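PDB 5F7V: Lmo0181 protein from Listeria monocytogenes serovar 1/2a, which binds cycloalternan, a cyclic alpha-glucan, as the substrate-binding lipoprotein of a probable ABC transporter that would take the sugar into the cell. Local coordinates for residues V177-F182 with K359-I364. Residues are numbered along the deposited sequence; the frame is centred on the assembly and turned at random. Where two conformers were deposited one is given.
Sequences VTMNEF and KDWNKI. With GLC (alpha-D-glucopyranose), chain B.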
loop_
_atom_site.group_PDB
_atom_site.type_symbol
_atom_site.label_atom_id
_atom_site.label_comp_id
_atom_site.label_asym_id
_atom_site.label_seq_id
_atom_site.Cartn_x
_atom_site.Cartn_y
_atom_site.Cartn_z
ATOM N N VAL A 177 9.361 3.188 -9.215
ATOM C CA VAL A 177 8.937 3.818 -10.463
ATOM C C VAL A 177 7.903 2.887 -11.094
ATOM O O VAL A 177 8.211 2.121 -11.992
ATOM C CB VAL A 177 10.100 4.173 -11.405
ATOM C CG1 VAL A 177 9.582 5.059 -12.522
ATOM C CG2 VAL A 177 11.164 4.908 -10.602
ATOM N N THR A 178 6.693 2.968 -10.560
ATOM C CA THR A 178 5.602 2.060 -10.851
ATOM C C THR A 178 4.318 2.867 -10.999
ATOM O O THR A 178 4.266 4.022 -10.586
ATOM C CB THR A 178 5.396 1.045 -9.705
ATOM O OG1 THR A 178 5.030 1.814 -8.540
ATOM C CG2 THR A 178 6.615 0.182 -9.483
ATOM N N MET A 179 3.288 2.256 -11.578
ATOM C CA MET A 179 1.984 2.905 -11.642
ATOM C C MET A 179 1.493 3.281 -10.258
ATOM O O MET A 179 0.931 4.363 -10.074
ATOM C CB MET A 179 0.981 1.997 -12.381
ATOM C CG MET A 179 -0.413 2.591 -12.391
ATOM S SD MET A 179 -0.546 4.114 -13.378
ATOM C CE MET A 179 -1.341 3.435 -14.813
ATOM N N ASN A 180 1.664 2.396 -9.276
ATOM C CA ASN A 180 1.139 2.698 -7.934
ATOM C C ASN A 180 1.839 3.887 -7.329
ATOM O O ASN A 180 1.194 4.741 -6.713
ATOM C CB ASN A 180 1.274 1.504 -6.993
ATOM C CG ASN A 180 -0.048 0.987 -6.498
ATOM O OD1 ASN A 180 -1.039 0.926 -7.247
ATOM N ND2 ASN A 180 -0.079 0.615 -5.226
ATOM N N GLU A 181 3.146 3.999 -7.555
ATOM C CA GLU A 181 3.852 5.165 -7.015
ATOM C C GLU A 181 3.495 6.416 -7.809
ATOM O O GLU A 181 3.418 7.528 -7.291
ATOM C CB GLU A 181 5.352 4.922 -7.046
ATOM C CG GLU A 181 6.131 5.900 -6.178
ATOM C CD GLU A 181 6.006 5.644 -4.685
ATOM O OE1 GLU A 181 5.420 4.609 -4.233
ATOM O OE2 GLU A 181 6.554 6.498 -3.937
ATOM N N PHE A 182 3.315 6.215 -9.112
ATOM C CA PHE A 182 3.186 7.373 -10.012
ATOM C C PHE A 182 1.896 8.121 -9.860
ATOM O O PHE A 182 1.917 9.324 -10.073
ATOM C CB PHE A 182 3.329 6.901 -11.444
ATOM C CG PHE A 182 3.490 8.051 -12.400
ATOM C CD1 PHE A 182 4.594 8.891 -12.286
ATOM C CD2 PHE A 182 2.560 8.329 -13.372
ATOM C CE1 PHE A 182 4.778 9.968 -13.122
ATOM C CE2 PHE A 182 2.734 9.409 -14.213
ATOM C CZ PHE A 182 3.833 10.229 -14.069
ATOM N N LYS A 359 -11.751 -1.328 -12.714
ATOM C CA LYS A 359 -11.662 -2.787 -12.749
ATOM C C LYS A 359 -10.376 -3.331 -13.368
ATOM O O LYS A 359 -10.014 -4.446 -13.022
ATOM C CB LYS A 359 -12.881 -3.396 -13.435
ATOM C CG LYS A 359 -12.934 -3.203 -14.933
ATOM C CD LYS A 359 -14.027 -4.071 -15.539
ATOM C CE LYS A 359 -14.016 -3.883 -17.046
ATOM N NZ LYS A 359 -15.231 -4.499 -17.619
ATOM N N ASP A 360 -9.693 -2.559 -14.211
ATOM C CA ASP A 360 -8.519 -3.042 -14.925
ATOM C C ASP A 360 -7.235 -2.535 -14.283
ATOM O O ASP A 360 -6.221 -2.581 -14.943
ATOM C CB ASP A 360 -8.573 -2.599 -16.386
ATOM C CG ASP A 360 -9.734 -3.189 -17.145
ATOM O OD1 ASP A 360 -9.888 -4.432 -17.073
ATOM O OD2 ASP A 360 -10.477 -2.392 -17.785
ATOM N N TRP A 361 -7.249 -2.122 -13.023
ATOM C CA TRP A 361 -6.070 -1.499 -12.439
ATOM C C TRP A 361 -4.825 -2.360 -12.502
ATOM O O TRP A 361 -3.769 -1.878 -12.923
ATOM C CB TRP A 361 -6.326 -1.140 -10.981
ATOM C CG TRP A 361 -5.169 -0.419 -10.343
ATOM C CD1 TRP A 361 -4.335 -0.877 -9.380
ATOM C CD2 TRP A 361 -4.734 0.898 -10.654
ATOM N NE1 TRP A 361 -3.423 0.089 -9.064
ATOM C CE2 TRP A 361 -3.643 1.211 -9.815
ATOM C CE3 TRP A 361 -5.153 1.868 -11.562
ATOM C CZ2 TRP A 361 -2.990 2.432 -9.853
ATOM C CZ3 TRP A 361 -4.483 3.075 -11.622
ATOM C CH2 TRP A 361 -3.413 3.367 -10.743
ATOM N N ASN A 362 -4.904 -3.619 -12.083
ATOM C CA ASN A 362 -3.703 -4.440 -12.073
ATOM C C ASN A 362 -3.166 -4.699 -13.484
ATOM O O ASN A 362 -1.940 -4.686 -13.680
ATOM C CB ASN A 362 -3.921 -5.707 -11.238
ATOM C CG ASN A 362 -4.010 -5.442 -9.724
ATOM O OD1 ASN A 362 -3.545 -4.425 -9.177
ATOM N ND2 ASN A 362 -4.641 -6.387 -9.012
ATOM N N LYS A 363 -4.054 -4.850 -14.454
ATOM C CA LYS A 363 -3.669 -5.074 -15.835
ATOM C C LYS A 363 -2.986 -3.835 -16.423
ATOM O O LYS A 363 -1.908 -3.922 -17.041
ATOM C CB LYS A 363 -4.925 -5.434 -16.620
ATOM C CG LYS A 363 -4.570 -5.777 -18.029
ATOM C CD LYS A 363 -5.716 -5.660 -19.000
ATOM C CE LYS A 363 -6.948 -6.402 -18.578
ATOM N NZ LYS A 363 -7.398 -7.108 -19.809
ATOM N N ILE A 364 -3.585 -2.662 -16.235
ATOM C CA ILE A 364 -2.965 -1.442 -16.740
ATOM C C ILE A 364 -1.663 -1.172 -15.983
ATOM O O ILE A 364 -0.710 -0.689 -16.588
ATOM C CB ILE A 364 -3.886 -0.207 -16.835
ATOM C CG1 ILE A 364 -4.294 0.374 -15.478
ATOM C CG2 ILE A 364 -5.077 -0.536 -17.713
ATOM C CD1 ILE A 364 -5.097 1.657 -15.570
HETATM C C1 GLC B . 2.530 -1.250 -3.537
HETATM C C2 GLC B . 3.929 -1.847 -3.493
HETATM C C3 GLC B . 4.730 -1.158 -2.388
HETATM C C4 GLC B . 4.742 0.339 -2.633
HETATM C C5 GLC B . 3.328 0.890 -2.872
HETATM C C6 GLC B . 3.298 2.335 -3.379
HETATM O O2 GLC B . 3.877 -3.269 -3.287
HETATM O O3 GLC B . 6.057 -1.698 -2.451
HETATM O O4 GLC B . 5.270 1.031 -1.489
HETATM O O5 GLC B . 2.585 0.142 -3.835
HETATM O O6 GLC B . 4.017 2.403 -4.606
#
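Met179 and Trp361 bury the most surface here, where the first turns of two helices meet beside the bound cycloalternan. With CG anti to the backbone N (chi1 -177°), the indole extends across to helix 179-187 and reaches Met179 with its six-membered ring: Met179 CG lies 3.5 Å from Trp361 CH2. Met179 SD stands 4.8 Å from the centre of the six-membered ring of Trp361, well off its normal, an oblique Met-aromatic contact.

Tryptophan suits this place because one indole offers an apolar ring to Met179 and an N-H to Asn180. Trp361 NE1 donates to Asn180 OD1 at 3.1 Å, nearly along the C=O axis and in the plane of the indole, although the amide plane is turned 47° from it. An amide fits because it accepts and donates at once: with OD1 held by the tryptophan, Asn180 ND2 gives a hydrogen bond to the glucose O5 at 3.0 Å and another to Glu77. Trp361 is thus a second-shell residue that helps fix the amide's rotation. Next door, Glu181 OE1 accepts from the sugar's O6 (2.6 Å), while its OE2 pairs with Lys184. Asn180 and Glu181 belong to the glycan pocket, in the substrate cleft of this periplasmic-binding-protein fold.

Farther along helix 361-376, Asn369 accepts from Met179 N, and Phe372 meets Phe182 edge-to-face; helix 382-397 packs against Ile364, and His279 of strand 278-287 bonds to Asn180 O.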